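Local structure of WGR domain-containing protein (Bacteroides fragilis, 2RA8) at residues W16-R21 against V25-G30; E142-G147 against S165-A170; E294-L299 against K325-S330. The protein is of unknown function but combines an N-terminal WGR domain, a module found in nucleic-acid-associated proteins such as PARPs, with a leucine-rich repeat domain. All blocks are in the same frame, centred on the assembly; numbering follows the deposited sequence.

Contact 1 of 3, residues W16-R21 against V25-G30; sequences WSIDVR and VIVNYG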
# COMPACT_ATOMS: atom_id res chain seq x y z
N TRP A 16 2.78 -5.40 21.55
CA TRP A 16 1.47 -4.82 21.78
C TRP A 16 0.99 -5.43 23.07
O TRP A 16 1.00 -6.66 23.21
CB TRP A 16 0.53 -5.19 20.62
CG TRP A 16 -0.89 -4.69 20.74
CD1 TRP A 16 -1.37 -3.47 20.34
CD2 TRP A 16 -2.00 -5.40 21.29
NE1 TRP A 16 -2.72 -3.38 20.61
CE2 TRP A 16 -3.13 -4.55 21.19
CE3 TRP A 16 -2.15 -6.67 21.86
CZ2 TRP A 16 -4.40 -4.93 21.64
CZ3 TRP A 16 -3.42 -7.06 22.31
CH2 TRP A 16 -4.53 -6.18 22.19
N SER A 17 0.62 -4.60 24.03
CA SER A 17 0.13 -5.11 25.31
C SER A 17 -1.20 -4.50 25.63
O SER A 17 -1.50 -3.37 25.22
CB SER A 17 1.13 -4.85 26.45
OG SER A 17 1.17 -3.48 26.83
N ILE A 18 -2.02 -5.25 26.35
CA ILE A 18 -3.34 -4.77 26.73
C ILE A 18 -3.66 -5.10 28.15
O ILE A 18 -3.28 -6.16 28.67
CB ILE A 18 -4.44 -5.34 25.77
CG1 ILE A 18 -5.78 -4.68 26.07
CG2 ILE A 18 -4.52 -6.86 25.92
CD1 ILE A 18 -6.86 -4.95 25.02
N ASP A 19 -4.35 -4.18 28.82
CA ASP A 19 -4.71 -4.35 30.22
C ASP A 19 -6.02 -3.67 30.46
O ASP A 19 -6.26 -2.59 29.92
CB ASP A 19 -3.63 -3.72 31.11
CG ASP A 19 -3.77 -4.12 32.58
OD1 ASP A 19 -4.31 -5.20 32.87
OD2 ASP A 19 -3.31 -3.34 33.44
N VAL A 20 -6.90 -4.31 31.22
CA VAL A 20 -8.19 -3.70 31.53
C VAL A 20 -8.23 -3.35 32.99
O VAL A 20 -8.06 -4.21 33.85
CB VAL A 20 -9.39 -4.63 31.23
CG1 VAL A 20 -10.69 -3.94 31.66
CG2 VAL A 20 -9.45 -4.96 29.75
N ARG A 21 -8.44 -2.07 33.28
CA ARG A 21 -8.54 -1.61 34.65
C ARG A 21 -9.81 -0.82 34.80
O ARG A 21 -9.92 0.31 34.32
CB ARG A 21 -7.33 -0.76 35.03
CG ARG A 21 -6.07 -1.58 35.26
CD ARG A 21 -4.90 -0.72 35.71
NE ARG A 21 -3.70 -1.52 35.94
CZ ARG A 21 -2.55 -1.04 36.39
NH1 ARG A 21 -2.43 0.25 36.66
NH2 ARG A 21 -1.52 -1.85 36.57
N VAL A 25 -9.58 0.44 29.01
CA VAL A 25 -8.77 -0.55 28.32
C VAL A 25 -7.49 0.20 28.00
O VAL A 25 -7.53 1.25 27.33
CB VAL A 25 -9.42 -1.04 27.01
CG1 VAL A 25 -8.46 -1.95 26.26
CG2 VAL A 25 -10.72 -1.80 27.32
N ILE A 26 -6.37 -0.31 28.48
CA ILE A 26 -5.07 0.33 28.26
C ILE A 26 -4.17 -0.46 27.33
O ILE A 26 -3.76 -1.58 27.64
CB ILE A 26 -4.35 0.54 29.60
CG1 ILE A 26 -5.29 1.27 30.58
CG2 ILE A 26 -3.07 1.34 29.39
CD1 ILE A 26 -4.78 1.33 31.99
N VAL A 27 -3.86 0.15 26.19
CA VAL A 27 -3.00 -0.45 25.18
C VAL A 27 -1.67 0.26 25.14
O VAL A 27 -1.59 1.49 25.24
CB VAL A 27 -3.66 -0.36 23.77
CG1 VAL A 27 -2.64 -0.61 22.68
CG2 VAL A 27 -4.79 -1.39 23.65
N ASN A 28 -0.60 -0.53 24.99
CA ASN A 28 0.76 -0.02 24.91
C ASN A 28 1.39 -0.73 23.73
O ASN A 28 1.43 -1.97 23.70
CB ASN A 28 1.51 -0.36 26.21
CG ASN A 28 2.94 0.15 26.21
OD1 ASN A 28 3.81 -0.41 26.89
ND2 ASN A 28 3.20 1.22 25.48
N TYR A 29 1.89 0.03 22.76
CA TYR A 29 2.50 -0.55 21.57
C TYR A 29 3.68 0.20 21.05
O TYR A 29 3.75 1.42 21.17
CB TYR A 29 1.47 -0.67 20.44
CG TYR A 29 1.00 0.66 19.88
CD1 TYR A 29 0.11 1.46 20.59
CD2 TYR A 29 1.47 1.12 18.65
CE1 TYR A 29 -0.31 2.70 20.08
CE2 TYR A 29 1.06 2.36 18.14
CZ TYR A 29 0.17 3.13 18.86
OH TYR A 29 -0.23 4.35 18.35
N GLY A 30 4.61 -0.52 20.43
CA GLY A 30 5.79 0.11 19.88
C GLY A 30 6.82 -0.90 19.40
O GLY A 30 6.57 -2.11 19.39
O HOH W 1 -1.21 -2.47 28.25
O HOH W 2 3.40 -2.77 28.17

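Contact 2 of 3, residues E142-G147 against S165-A170; sequences EGLFWG and SPVLDA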
# COMPACT_ATOMS: atom_id res chain seq x y z
N GLU A 142 19.54 -16.16 9.92
CA GLU A 142 18.55 -17.20 9.74
C GLU A 142 17.53 -16.83 8.71
O GLU A 142 16.76 -17.67 8.25
CB GLU A 142 17.85 -17.48 11.08
CG GLU A 142 18.83 -17.74 12.22
CD GLU A 142 18.17 -18.14 13.50
OE1 GLU A 142 16.99 -17.76 13.70
OE2 GLU A 142 18.82 -18.82 14.32
N GLY A 143 17.50 -15.55 8.33
CA GLY A 143 16.56 -15.11 7.33
C GLY A 143 17.18 -14.09 6.41
O GLY A 143 17.91 -13.21 6.86
N LEU A 144 16.89 -14.20 5.11
CA LEU A 144 17.42 -13.28 4.12
C LEU A 144 16.36 -12.89 3.11
O LEU A 144 15.75 -13.75 2.48
CB LEU A 144 18.60 -13.92 3.37
CG LEU A 144 19.11 -13.18 2.12
CD1 LEU A 144 19.62 -11.79 2.52
CD2 LEU A 144 20.20 -13.99 1.44
N PHE A 145 16.14 -11.59 2.96
CA PHE A 145 15.18 -11.07 1.99
C PHE A 145 16.04 -10.26 1.08
O PHE A 145 16.42 -9.14 1.40
CB PHE A 145 14.13 -10.17 2.68
CG PHE A 145 13.09 -9.57 1.75
CD1 PHE A 145 13.05 -9.90 0.40
CD2 PHE A 145 12.17 -8.66 2.24
CE1 PHE A 145 12.08 -9.32 -0.45
CE2 PHE A 145 11.20 -8.08 1.40
CZ PHE A 145 11.16 -8.41 0.06
N TRP A 146 16.37 -10.85 -0.06
CA TRP A 146 17.25 -10.25 -1.06
C TRP A 146 16.50 -9.56 -2.19
O TRP A 146 15.77 -10.21 -2.94
CB TRP A 146 18.16 -11.34 -1.64
CG TRP A 146 19.25 -10.84 -2.54
CD1 TRP A 146 19.12 -10.43 -3.84
CD2 TRP A 146 20.62 -10.65 -2.19
NE1 TRP A 146 20.33 -10.00 -4.33
CE2 TRP A 146 21.27 -10.12 -3.34
CE3 TRP A 146 21.37 -10.87 -1.03
CZ2 TRP A 146 22.64 -9.82 -3.35
CZ3 TRP A 146 22.73 -10.57 -1.04
CH2 TRP A 146 23.35 -10.05 -2.20
N GLY A 147 16.67 -8.24 -2.31
CA GLY A 147 16.01 -7.51 -3.38
C GLY A 147 14.72 -6.79 -3.03
O GLY A 147 13.81 -6.69 -3.85
N SER A 165 24.29 -18.27 -5.32
CA SER A 165 24.68 -19.52 -4.66
C SER A 165 25.82 -19.32 -3.68
O SER A 165 25.84 -19.94 -2.61
CB SER A 165 25.07 -20.58 -5.69
OG SER A 165 25.38 -21.81 -5.04
N PRO A 166 26.78 -18.44 -4.00
CA PRO A 166 27.88 -18.24 -3.05
C PRO A 166 27.44 -17.54 -1.78
O PRO A 166 28.02 -17.75 -0.71
CB PRO A 166 28.89 -17.42 -3.85
CG PRO A 166 28.66 -17.89 -5.25
CD PRO A 166 27.15 -17.91 -5.33
N VAL A 167 26.43 -16.69 -1.91
CA VAL A 167 25.90 -15.96 -0.76
C VAL A 167 25.16 -16.92 0.14
O VAL A 167 25.30 -16.87 1.36
CB VAL A 167 24.95 -14.82 -1.21
CG1 VAL A 167 24.25 -14.20 -0.01
CG2 VAL A 167 25.75 -13.76 -1.95
N LEU A 168 24.37 -17.81 -0.46
CA LEU A 168 23.64 -18.79 0.32
C LEU A 168 24.62 -19.74 0.99
O LEU A 168 24.37 -20.22 2.10
CB LEU A 168 22.66 -19.57 -0.57
CG LEU A 168 21.60 -18.72 -1.30
CD1 LEU A 168 20.72 -19.63 -2.14
CD2 LEU A 168 20.76 -17.93 -0.30
N ASP A 169 25.76 -20.00 0.34
CA ASP A 169 26.76 -20.90 0.93
C ASP A 169 27.42 -20.28 2.14
O ASP A 169 27.86 -20.99 3.04
CB ASP A 169 27.85 -21.26 -0.10
CG ASP A 169 27.31 -22.11 -1.26
OD1 ASP A 169 26.19 -22.65 -1.15
OD2 ASP A 169 28.02 -22.22 -2.28
N ALA A 170 27.51 -18.95 2.16
CA ALA A 170 28.11 -18.21 3.28
C ALA A 170 27.14 -18.05 4.46
O ALA A 170 27.51 -17.55 5.52
CB ALA A 170 28.59 -16.82 2.80

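Contact 3 of 3, residues E294-L299 against K325-S330; sequences EGARLL and KELQKS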
# COMPACT_ATOMS: atom_id res chain seq x y z
N GLU A 294 -13.58 -21.48 -14.08
CA GLU A 294 -13.32 -22.83 -14.55
C GLU A 294 -12.20 -23.44 -13.74
O GLU A 294 -12.05 -24.66 -13.69
CB GLU A 294 -12.99 -22.84 -16.05
CG GLU A 294 -12.10 -21.72 -16.52
CD GLU A 294 -11.98 -21.70 -18.04
OE1 GLU A 294 -11.34 -20.77 -18.57
OE2 GLU A 294 -12.54 -22.60 -18.69
N GLY A 295 -11.42 -22.58 -13.10
CA GLY A 295 -10.33 -23.06 -12.27
C GLY A 295 -10.90 -23.50 -10.94
O GLY A 295 -10.61 -24.60 -10.46
N ALA A 296 -11.72 -22.64 -10.33
CA ALA A 296 -12.35 -22.95 -9.05
C ALA A 296 -13.24 -24.15 -9.18
O ALA A 296 -13.38 -24.95 -8.26
CB ALA A 296 -13.17 -21.76 -8.57
N ARG A 297 -13.85 -24.27 -10.36
CA ARG A 297 -14.75 -25.38 -10.69
C ARG A 297 -14.09 -26.71 -10.36
O ARG A 297 -14.71 -27.59 -9.75
CB ARG A 297 -15.06 -25.34 -12.18
CG ARG A 297 -16.53 -25.39 -12.57
CD ARG A 297 -17.19 -26.71 -12.20
NE ARG A 297 -17.83 -26.67 -10.89
CZ ARG A 297 -18.82 -25.83 -10.57
NH1 ARG A 297 -19.27 -24.96 -11.46
NH2 ARG A 297 -19.37 -25.88 -9.36
N LEU A 298 -12.84 -26.85 -10.77
CA LEU A 298 -12.10 -28.08 -10.54
C LEU A 298 -12.06 -28.42 -9.07
O LEU A 298 -12.24 -29.58 -8.69
CB LEU A 298 -10.67 -27.96 -11.08
CG LEU A 298 -10.50 -27.53 -12.54
CD1 LEU A 298 -9.03 -27.45 -12.86
CD2 LEU A 298 -11.19 -28.50 -13.48
N LEU A 299 -11.83 -27.41 -8.23
CA LEU A 299 -11.78 -27.63 -6.80
C LEU A 299 -13.08 -28.19 -6.30
O LEU A 299 -13.10 -29.18 -5.56
CB LEU A 299 -11.51 -26.32 -6.06
CG LEU A 299 -10.15 -25.67 -6.27
CD1 LEU A 299 -10.19 -24.25 -5.70
CD2 LEU A 299 -9.07 -26.50 -5.60
N LYS A 325 -19.47 -17.39 -3.90
CA LYS A 325 -20.48 -17.80 -2.93
C LYS A 325 -20.45 -19.30 -2.81
O LYS A 325 -20.46 -19.85 -1.70
CB LYS A 325 -21.89 -17.40 -3.39
CG LYS A 325 -22.11 -15.91 -3.61
CD LYS A 325 -22.18 -15.12 -2.31
CE LYS A 325 -22.49 -13.65 -2.60
NZ LYS A 325 -22.68 -12.85 -1.36
N GLU A 326 -20.40 -19.98 -3.95
CA GLU A 326 -20.37 -21.44 -4.00
C GLU A 326 -19.17 -21.97 -3.28
O GLU A 326 -19.27 -22.89 -2.47
CB GLU A 326 -20.34 -21.94 -5.44
CG GLU A 326 -20.94 -23.33 -5.61
CD GLU A 326 -20.88 -23.83 -7.04
OE1 GLU A 326 -21.05 -23.01 -7.97
OE2 GLU A 326 -20.67 -25.04 -7.25
N LEU A 327 -18.01 -21.39 -3.58
CA LEU A 327 -16.77 -21.80 -2.95
C LEU A 327 -16.85 -21.61 -1.46
O LEU A 327 -16.43 -22.47 -0.68
CB LEU A 327 -15.60 -20.98 -3.49
CG LEU A 327 -15.20 -21.27 -4.93
CD1 LEU A 327 -14.30 -20.16 -5.44
CD2 LEU A 327 -14.50 -22.63 -5.00
N GLN A 328 -17.41 -20.47 -1.06
CA GLN A 328 -17.56 -20.14 0.36
C GLN A 328 -18.37 -21.19 1.09
O GLN A 328 -17.96 -21.69 2.14
CB GLN A 328 -18.27 -18.79 0.50
CG GLN A 328 -17.59 -17.77 1.42
CD GLN A 328 -16.46 -17.02 0.74
OE1 GLN A 328 -15.90 -16.08 1.30
NE2 GLN A 328 -16.12 -17.43 -0.48
N LYS A 329 -19.52 -21.55 0.52
CA LYS A 329 -20.41 -22.53 1.13
C LYS A 329 -20.04 -23.98 0.95
O LYS A 329 -20.32 -24.80 1.83
CB LYS A 329 -21.84 -22.32 0.61
CG LYS A 329 -22.91 -23.01 1.44
CD LYS A 329 -24.29 -22.86 0.81
CE LYS A 329 -25.38 -23.28 1.78
NZ LYS A 329 -25.19 -24.66 2.30
N SER A 330 -19.42 -24.31 -0.17
CA SER A 330 -19.04 -25.69 -0.45
C SER A 330 -17.69 -26.13 0.09
O SER A 330 -17.44 -27.33 0.24
CB SER A 330 -19.08 -25.95 -1.96
OG SER A 330 -20.38 -25.76 -2.47

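Contact 1 of 3, residues W16-R21 against V25-G30
Ser17 and Asn28 face each other as a hydrogen-bonded pair of an antiparallel beta hairpin. Ser17 N gives a bond of 2.8 Å to Asn28 O. The return bond, Asn28 N to Ser17 O, is 3.0 Å. Asp19 and Ile26 form the next hydrogen-bonded pair. Here Ile26 N bonds to Asp19 O at 2.7 Å, and Asp19 N bonds back to Ile26 O.

Two waters bridge the face carrying Ser17, Asp19, Ile26 and Asn28. One links Ser17 OG to Ile26 O and donates to that carbonyl. The other joins Ser17 OG to Asn28 OD1, 2.7 Å from each of these two atoms. With chi1 at 73°, Ser17 OG leans over Asn28 CB, 3.2 Å away, and meets both waters. The same face carries a salt bridge along its own strand, Arg21 NE to Asp19 OD2.

The other face is largely apolar. Trp16 lays the five-membered part of its indole obliquely against Val27, with NE1 3.5 Å from Val27 CG1. Its CD1 also meets Tyr29 CB. Ile18 reaches across diagonally instead, and its CD1 lies 3.6 Å from Val25 CG1. Val20 CG2 touches the other methyl of Val25, CG2.

Residues beyond the hairpin meet these groups. Asn28 ND2 hydrogen-bonds to the carbonyls of Asp35 and Gln37, and Lys60 makes a cation-pi contact with Trp16. Tyr29 OH hydrogen-bonds to Glu153 O of the second subunit. The hairpin occupies the middle of the five-stranded antiparallel sheet within the WGR domain. Strand 3-8 flanks 13-21, strand 37-42 flanks 24-31, and helix 46-62 packs on Ile18 and Val20.

Contact 2 of 3, residues E142-G147 against S165-A170
Val167 CG1 touches both strand side chains that face the helix. It sits 4.1 Å from Trp146 CZ3, on the six-membered part of the indole, and the two side chains approach at a slant. The same methyl is 4.3 Å from Leu144 CD2. Leu144 CD2 in turn lies 4.3 Å from Leu168 CD2. Leu144 and Trp146 are two apart on the strand and point the same way. Their side chains therefore offer neighbouring surfaces to the helix. In Trp146, CG is anti to the backbone N (chi1 -172°), and this torsion places CZ3 beside Val167 CG1.

This is the close part, and all four residues are buried. Even so, the contact is light. The segments bury 122 Å² in total, no hydrogen bond crosses between them, and the short axes stay 11.6 Å apart. The backbones are nearest at Leu144 and Leu168, whose CA atoms are 9.1 Å apart.

Strand 143-146, helix 165-169 and strand 176-180 form a beta-alpha-beta unit of the parallel sheet, as expected of a leucine-rich repeat domain. Strand and helix run nearly antiparallel, at 159°, as the helix carries the chain back beside the sheet.

Away from the strand, the helix has a more open side. Asp169 is partly exposed there and forms salt bridges from OD2 to Lys190 and from OD1 to Arg192. The buried Ser165 OG hydrogen-bonds to the same Lys190. Across the strand from the helix, Phe145 is also partly exposed and makes a cation-pi contact with Lys178. The apolar side continues beyond the two segments instead. Ile127 and Ile131 of helix 125-132 touch Trp146, Ala128 of that helix touches Val167, and Trp146 NE1 makes a weak hydrogen bond to Gln161 OE1.

Contact 3 of 3, residues E294-L299 against K325-S330
Leu327 has the largest share of buried surface here, and its branched end meets the methyl of Ala296. Leu327 CD1 is 3.7 Å from Ala296 CB, and CD2 is 3.9 Å from the same CB. One small side chain thus rests against both branches of a larger one. With only a methyl on Ala296, the backbones are close here: the CA atoms of Ala296 and Leu327 are 7.6 Å apart. Leu319 and Leu300 also touch Leu327.

Helices 293-300 and 321-330 pack side by side in the leucine-rich repeat domain, near the C-terminal end of its parallel sheet.

Arg297 and Glu326, both partly exposed, add a salt bridge. Arg297 starts away from the other helix. Bends at chi2 and chi3 turn its guanidinium back. NH2 reaches Glu326 OE2 at 2.6 Å, with the oxygen at the guanidinium edge, in its plane. The N-H...O angle is only 120°, a weak hydrogen bond, and the two planes stand 40° apart. Glu326 comes to meet it with an extended chain, crossing Arg297 at about a right angle.

The three contacts follow one another along the chain and none touches another. Contact 1 belongs to the WGR domain. Contacts 2 and 3 belong to the leucine-rich repeat domain. Contact 1 has its centre about 37 Å from that of contact 2 and about 41 Å from that of contact 3. Contacts 2 and 3 lie on opposite sides of the chain's centre, with their centres about 39 Å apart and nearest atoms about 27 Å apart. The parallel sheet connects them, from its third strand, 143-146, to the strands near its far end. Contacts 1 and 3 both include residues that reach the second subunit. No active site or ligand pocket has been identified to relate them to.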